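Local structure of protein design 2L4HC2_9 (5J73) at the interface of chains A and B. The protein self-assembles as a de novo designed homodimer of helical hairpins, with partner specificity built in through modular hydrogen-bond networks. Residues are numbered along the deposited sequence; one frame, centred on the assembly and turned at random. Chains: chain A/B, protein design 2L4HC2_9.

Contact 1: the interface of chains A and B. Residues chain A 39, 48, 51-52, 55; chain B 35, 48, 51-52.
A:Ile52 and B:Ile52 meet across the two-fold of a designed coiled-coil homodimer, in which a helical hairpin from each chain contributes to a four-helix bundle; both residues lie on helix 45-78 of their chain. In this isoleucine pair the two CG1 methylenes stand 3.6 Å apart, and the side chains pass each other at a slant. In B:Ile52, CG1 is anti to the carbonyl carbon (chi1 -72°) and the chain continues extended to CD1, which carries that methyl alongside the axis towards A:Ser39 and A:Leu48, whose CD2 lies 4.1 Å from B:Ile52 CD1. In the reciprocal direction A:Ile52 CD1 reaches B:Leu51 CB at 3.8 Å and also touches B:Leu48 CD2, entering between two residues of the partner helix. With an alanine in place of B:Ile52, a gap would probably open beside A:Ile52 CG1 and A:Leu48 CD2 would lose its methyl partner.

Leucine packing forms a second pair. A:Leu48 CB lies 3.8 Å from B:Leu48 CD1, and A:Leu48 CD1 is the same distance from B:Leu48 CB, so the CD1 methyl of each leucine rests against the other's CB methylene.

Coming from helix 8-39, the A:Ser39 hydroxyl oxygen OG is in van der Waals contact with B:Ile52 CD1, at 4.0 Å, while A:Leu55 CD1 approaches the backbone carbonyl of B:Ile52. B:Val35 borders the patch from the outer helix of chain B.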
loop_
_atom_site.group_PDB
_atom_site.type_symbol
_atom_site.label_atom_id
_atom_site.label_comp_id
_atom_site.label_asym_id
_atom_site.label_seq_id
_atom_site.Cartn_x
_atom_site.Cartn_y
_atom_site.Cartn_z
ATOM N N SER A 39 1.928 -20.392 3.902
ATOM C CA SER A 39 3.376 -20.405 3.736
ATOM C C SER A 39 4.038 -21.378 4.711
ATOM O O SER A 39 4.961 -22.104 4.348
ATOM C CB SER A 39 3.940 -18.997 3.929
ATOM O OG SER A 39 5.345 -19.028 4.092
ATOM N N LEU A 48 4.931 -21.955 -3.473
ATOM C CA LEU A 48 5.485 -20.799 -2.784
ATOM C C LEU A 48 5.591 -19.634 -3.761
ATOM O O LEU A 48 5.305 -18.489 -3.413
ATOM C CB LEU A 48 6.857 -21.118 -2.186
ATOM C CG LEU A 48 6.908 -22.055 -0.978
ATOM C CD1 LEU A 48 8.348 -22.242 -0.541
ATOM C CD2 LEU A 48 6.068 -21.526 0.179
ATOM N N LEU A 51 2.286 -17.855 -4.269
ATOM C CA LEU A 51 1.970 -16.925 -3.194
ATOM C C LEU A 51 2.722 -15.606 -3.367
ATOM O O LEU A 51 2.183 -14.535 -3.086
ATOM C CB LEU A 51 2.303 -17.547 -1.835
ATOM C CG LEU A 51 1.543 -18.824 -1.455
ATOM C CD1 LEU A 51 1.893 -19.243 -0.035
ATOM C CD2 LEU A 51 0.037 -18.661 -1.606
ATOM N N ILE A 52 3.967 -15.694 -3.823
ATOM C CA ILE A 52 4.788 -14.513 -4.079
ATOM C C ILE A 52 4.174 -13.649 -5.182
ATOM O O ILE A 52 4.137 -12.424 -5.070
ATOM C CB ILE A 52 6.232 -14.919 -4.452
ATOM C CG1 ILE A 52 6.934 -15.493 -3.216
ATOM C CG2 ILE A 52 7.002 -13.733 -5.034
ATOM C CD1 ILE A 52 8.365 -15.949 -3.444
ATOM N N LEU A 55 1.126 -11.936 -3.658
ATOM C CA LEU A 55 1.506 -10.790 -2.829
ATOM C C LEU A 55 2.013 -9.616 -3.667
ATOM O O LEU A 55 1.793 -8.453 -3.319
ATOM C CB LEU A 55 2.577 -11.189 -1.808
ATOM C CG LEU A 55 2.186 -12.161 -0.688
ATOM C CD1 LEU A 55 3.268 -12.184 0.380
ATOM C CD2 LEU A 55 0.837 -11.818 -0.066
ATOM N N VAL B 35 12.900 -8.537 -5.646
ATOM C CA VAL B 35 12.252 -9.776 -5.236
ATOM C C VAL B 35 11.758 -10.576 -6.442
ATOM O O VAL B 35 11.801 -11.801 -6.435
ATOM C CB VAL B 35 11.084 -9.494 -4.258
ATOM C CG1 VAL B 35 10.129 -10.685 -4.157
ATOM C CG2 VAL B 35 11.624 -9.142 -2.882
ATOM N N LEU B 48 12.762 -18.811 -0.838
ATOM C CA LEU B 48 11.419 -18.388 -1.216
ATOM C C LEU B 48 10.680 -17.946 0.042
ATOM O O LEU B 48 9.901 -16.993 0.010
ATOM C CB LEU B 48 10.646 -19.497 -1.932
ATOM C CG LEU B 48 11.104 -19.872 -3.345
ATOM C CD1 LEU B 48 10.202 -20.957 -3.911
ATOM C CD2 LEU B 48 11.145 -18.667 -4.276
ATOM N N LEU B 51 11.622 -14.397 0.803
ATOM C CA LEU B 51 10.979 -13.421 -0.070
ATOM C C LEU B 51 9.561 -13.107 0.382
ATOM O O LEU B 51 9.117 -11.962 0.312
ATOM C CB LEU B 51 10.956 -13.932 -1.512
ATOM C CG LEU B 51 12.305 -14.181 -2.190
ATOM C CD1 LEU B 51 12.092 -14.588 -3.637
ATOM C CD2 LEU B 51 13.207 -12.952 -2.113
ATOM N N ILE B 52 8.857 -14.133 0.843
ATOM C CA ILE B 52 7.497 -13.972 1.337
ATOM C C ILE B 52 7.445 -13.069 2.567
ATOM O O ILE B 52 6.569 -12.208 2.669
ATOM C CB ILE B 52 6.875 -15.347 1.647
ATOM C CG1 ILE B 52 6.586 -16.070 0.326
ATOM C CG2 ILE B 52 5.604 -15.204 2.486
ATOM C CD1 ILE B 52 5.980 -17.452 0.470
#

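Contact 2: the interface of chains A and B. Residues chain A 69, 72-73, 76; chain B 18, 69, 72-73, 76.
Helix 45-78 of each chain keeps regular alpha-helical backbone torsions here and supplies residues 69, 72, 73 and 76, which span about two turns along one side of the helix, while helix 8-39 of chain B adds B:Gln18. The patch belongs to the two-fold interface of the designed helical-bundle dimer. A:Ile73 and B:Ile73 lie nearly perpendicular to each other, with their CG1 methylenes 3.5 Å apart. Beside them, A:Leu76 CD1 comes within 4.0 Å of B:Ile73 CG2, and B:Leu76 CD1 makes the equivalent approach to A:Ile73 CG2. The leucines also touch each other, A:Leu76 CB lying 4.1 Å from B:Leu76 CB.

B:Gln18 turns a flat face of its amide towards A:Ile73. Its chain is bent at chi2 (-50°), and the carboxamide carbon CD lies 3.4 Å from A:Ile73 CD1. That methyl caps the face above CD, with OE1 and NE2 of B:Gln18 equally distant from it at 3.6 Å. The amide is anchored within its own chain, which is likely to limit its rotation: B:Gln18 NE2 donates to the B:Ser69 hydroxyl OG at 2.8 Å, 164° at the hydrogen, with OG 10° out of the amide plane.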
loop_
_atom_site.group_PDB
_atom_site.type_symbol
_atom_site.label_atom_id
_atom_site.label_comp_id
_atom_site.label_asym_id
_atom_site.label_seq_id
_atom_site.Cartn_x
_atom_site.Cartn_y
_atom_site.Cartn_z
ATOM N N SER A 69 -4.440 8.517 -3.605
ATOM C CA SER A 69 -4.656 9.246 -2.356
ATOM C C SER A 69 -3.750 10.470 -2.325
ATOM O O SER A 69 -4.127 11.524 -1.811
ATOM C CB SER A 69 -4.391 8.348 -1.146
ATOM O OG SER A 69 -5.435 7.405 -0.976
ATOM N N ALA A 72 -5.447 13.045 -4.261
ATOM C CA ALA A 72 -6.565 13.610 -3.508
ATOM C C ALA A 72 -6.116 14.661 -2.503
ATOM O O ALA A 72 -6.748 15.707 -2.371
ATOM C CB ALA A 72 -7.331 12.507 -2.795
ATOM N N ILE A 73 -5.029 14.383 -1.790
ATOM C CA ILE A 73 -4.515 15.327 -0.808
ATOM C C ILE A 73 -4.006 16.568 -1.535
ATOM O O ILE A 73 -4.190 17.683 -1.052
ATOM C CB ILE A 73 -3.409 14.703 0.072
ATOM C CG1 ILE A 73 -4.029 13.713 1.057
ATOM C CG2 ILE A 73 -2.646 15.772 0.852
ATOM C CD1 ILE A 73 -3.083 12.633 1.512
ATOM N N LEU A 76 -7.092 18.677 -2.364
ATOM C CA LEU A 76 -7.756 19.232 -1.187
ATOM C C LEU A 76 -6.988 20.417 -0.598
ATOM O O LEU A 76 -7.585 21.410 -0.187
ATOM C CB LEU A 76 -7.925 18.143 -0.127
ATOM C CG LEU A 76 -9.001 17.094 -0.417
ATOM C CD1 LEU A 76 -8.763 15.846 0.418
ATOM C CD2 LEU A 76 -10.388 17.653 -0.157
ATOM N N GLN B 18 3.481 13.178 2.993
ATOM C CA GLN B 18 3.212 12.699 1.642
ATOM C C GLN B 18 4.498 12.540 0.844
ATOM O O GLN B 18 4.594 11.660 -0.009
ATOM C CB GLN B 18 2.250 13.640 0.908
ATOM C CG GLN B 18 0.794 13.512 1.348
ATOM C CD GLN B 18 0.305 12.069 1.346
ATOM O OE1 GLN B 18 0.089 11.474 0.289
ATOM N NE2 GLN B 18 0.130 11.503 2.535
ATOM N N SER B 69 -2.360 8.532 5.353
ATOM C CA SER B 69 -2.913 9.376 4.297
ATOM C C SER B 69 -4.430 9.485 4.421
ATOM O O SER B 69 -5.014 10.533 4.141
ATOM C CB SER B 69 -2.550 8.830 2.913
ATOM O OG SER B 69 -1.188 9.064 2.607
ATOM N N ALA B 72 -5.295 12.098 6.905
ATOM C CA ALA B 72 -5.061 13.436 6.375
ATOM C C ALA B 72 -6.240 13.905 5.526
ATOM O O ALA B 72 -6.657 15.060 5.615
ATOM C CB ALA B 72 -3.773 13.466 5.555
ATOM N N ILE B 73 -6.773 13.008 4.703
ATOM C CA ILE B 73 -7.898 13.353 3.840
ATOM C C ILE B 73 -9.124 13.651 4.689
ATOM O O ILE B 73 -9.864 14.597 4.415
ATOM C CB ILE B 73 -8.213 12.219 2.841
ATOM C CG1 ILE B 73 -7.139 12.154 1.756
ATOM C CG2 ILE B 73 -9.583 12.410 2.197
ATOM C CD1 ILE B 73 -6.991 10.781 1.133
ATOM N N LEU B 76 -8.651 17.096 6.184
ATOM C CA LEU B 76 -8.804 18.167 5.204
ATOM C C LEU B 76 -10.262 18.319 4.767
ATOM O O LEU B 76 -10.757 19.438 4.630
ATOM C CB LEU B 76 -7.903 17.914 3.990
ATOM C CG LEU B 76 -6.413 18.186 4.225
ATOM C CD1 LEU B 76 -5.551 17.494 3.177
ATOM C CD2 LEU B 76 -6.142 19.682 4.234
#

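Contact 3: the interface of chains A and B. Residues chain A 32, 55, 58-59, 62; chain B 56, 59-60, 63.
This is a largely apolar helix-to-helix interface of the designed homodimer, where helix 45-78 of chain B packs against both helices of chain A and ties the two hairpins together. B:Ile59 buries 82 Å² against chain A. Its CG1, CG2 and CD1 each point to different partners. CG1 faces its two-fold mate, A:Ile59 CG1, at 3.5 Å, the two side chains standing almost perpendicular. CG2, the branch anti to the backbone N, lies 3.7 Å from A:Leu62 CD1 and, towards helix 8-39, 4.0 Å from A:Leu32 CD2. CD1 extends to A:Leu55 CD2, also 4.0 Å away, with A:Ile58 CG2 bordering the same isoleucine. Contacts to several neighbours in this way are likely to limit how far B:Ile59 could turn.

A:Leu32 carries the contact from the outer helix and has 54 Å² of its surface hidden. With CG anti to the backbone N (chi1 180°), it sends its two methyls to separate places: while CD2 lies against the B:Ile59 branch already named, CD1 is 3.9 Å from B:Ala56 CB. The side chains of A:Leu32 and B:Ile59 lie antiparallel, alongside each other. By joining the inner helices to an outer one, the site is likely to hold both copies of helix 45-78 and chain A's helix 8-39 together; with its symmetry twin it would involve all four helices of the dimer.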
loop_
_atom_site.group_PDB
_atom_site.type_symbol
_atom_site.label_atom_id
_atom_site.label_comp_id
_atom_site.label_asym_id
_atom_site.label_seq_id
_atom_site.Cartn_x
_atom_site.Cartn_y
_atom_site.Cartn_z
ATOM N N LEU A 32 -3.184 -11.693 3.002
ATOM C CA LEU A 32 -1.813 -11.813 3.472
ATOM C C LEU A 32 -1.699 -12.894 4.542
ATOM O O LEU A 32 -0.794 -13.716 4.491
ATOM C CB LEU A 32 -1.306 -10.474 4.016
ATOM C CG LEU A 32 0.134 -10.449 4.553
ATOM C CD1 LEU A 32 1.153 -10.958 3.536
ATOM C CD2 LEU A 32 0.536 -9.054 5.045
ATOM N N LEU A 55 1.126 -11.936 -3.658
ATOM C CA LEU A 55 1.506 -10.790 -2.829
ATOM C C LEU A 55 2.013 -9.616 -3.667
ATOM O O LEU A 55 1.793 -8.453 -3.319
ATOM C CB LEU A 55 2.577 -11.189 -1.808
ATOM C CG LEU A 55 2.186 -12.161 -0.688
ATOM C CD1 LEU A 55 3.268 -12.184 0.380
ATOM C CD2 LEU A 55 0.837 -11.818 -0.066
ATOM N N ILE A 58 -0.814 -7.612 -4.726
ATOM C CA ILE A 58 -1.310 -6.799 -3.628
ATOM C C ILE A 58 -0.489 -5.527 -3.495
ATOM O O ILE A 58 -1.045 -4.442 -3.355
ATOM C CB ILE A 58 -1.291 -7.590 -2.303
ATOM C CG1 ILE A 58 -2.383 -8.657 -2.334
ATOM C CG2 ILE A 58 -1.498 -6.669 -1.103
ATOM C CD1 ILE A 58 -2.270 -9.687 -1.239
ATOM N N ILE A 59 0.831 -5.662 -3.547
ATOM C CA ILE A 59 1.712 -4.516 -3.380
ATOM C C ILE A 59 1.416 -3.478 -4.453
ATOM O O ILE A 59 1.282 -2.292 -4.162
ATOM C CB ILE A 59 3.193 -4.934 -3.434
ATOM C CG1 ILE A 59 3.554 -5.726 -2.178
ATOM C CG2 ILE A 59 4.104 -3.714 -3.580
ATOM C CD1 ILE A 59 4.800 -6.568 -2.321
ATOM N N LEU A 62 -1.829 -1.755 -3.727
ATOM C CA LEU A 62 -1.632 -0.828 -2.621
ATOM C C LEU A 62 -0.857 0.414 -3.066
ATOM O O LEU A 62 -1.079 1.507 -2.551
ATOM C CB LEU A 62 -0.898 -1.523 -1.474
ATOM C CG LEU A 62 -1.646 -2.658 -0.765
ATOM C CD1 LEU A 62 -0.782 -3.250 0.332
ATOM C CD2 LEU A 62 -2.978 -2.188 -0.195
ATOM N N ALA B 56 5.752 -9.329 2.821
ATOM C CA ALA B 56 4.815 -9.142 3.922
ATOM C C ALA B 56 5.164 -7.871 4.689
ATOM O O ALA B 56 4.280 -7.166 5.174
ATOM C CB ALA B 56 4.825 -10.348 4.846
ATOM N N ILE B 59 4.068 -4.788 2.460
ATOM C CA ILE B 59 2.621 -4.634 2.467
ATOM C C ILE B 59 2.168 -3.947 3.745
ATOM O O ILE B 59 1.383 -3.002 3.706
ATOM C CB ILE B 59 1.921 -6.003 2.326
ATOM C CG1 ILE B 59 2.133 -6.560 0.916
ATOM C CG2 ILE B 59 0.430 -5.897 2.636
ATOM C CD1 ILE B 59 1.921 -8.052 0.809
ATOM N N GLU B 60 2.684 -4.410 4.876
ATOM C CA GLU B 60 2.305 -3.852 6.164
ATOM C C GLU B 60 2.735 -2.393 6.260
ATOM O O GLU B 60 2.046 -1.574 6.865
ATOM C CB GLU B 60 2.912 -4.671 7.302
ATOM C CG GLU B 60 1.919 -5.639 7.945
ATOM C CD GLU B 60 2.573 -6.882 8.530
ATOM O OE1 GLU B 60 3.819 -6.960 8.557
ATOM O OE2 GLU B 60 1.831 -7.787 8.967
ATOM N N ILE B 63 0.439 -0.197 4.087
ATOM C CA ILE B 63 -0.848 -0.045 4.758
ATOM C C ILE B 63 -0.766 1.069 5.799
ATOM O O ILE B 63 -1.714 1.841 5.955
ATOM C CB ILE B 63 -1.310 -1.368 5.420
ATOM C CG1 ILE B 63 -1.705 -2.377 4.337
ATOM C CG2 ILE B 63 -2.493 -1.124 6.363
ATOM C CD1 ILE B 63 -2.117 -3.740 4.858
#

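Helix 45-78 of both chains runs through all three contacts, with helix 8-39 adding flanking residues to each. Contact 1 and contact 3 are neighbours, the centres of their C-alpha atoms about 11 Å apart, and they share A:Leu55, which links their packing directly. Contact 2 lies farther along, its C-alpha centre about 21 Å from that of contact 3 and 32 Å from that of contact 1. Each is centred on an isoleucine meeting its own symmetry mate, so the inner helices touch repeatedly along their length. Packing at several levels is likely to hold the hairpins in alignment more firmly than one patch could.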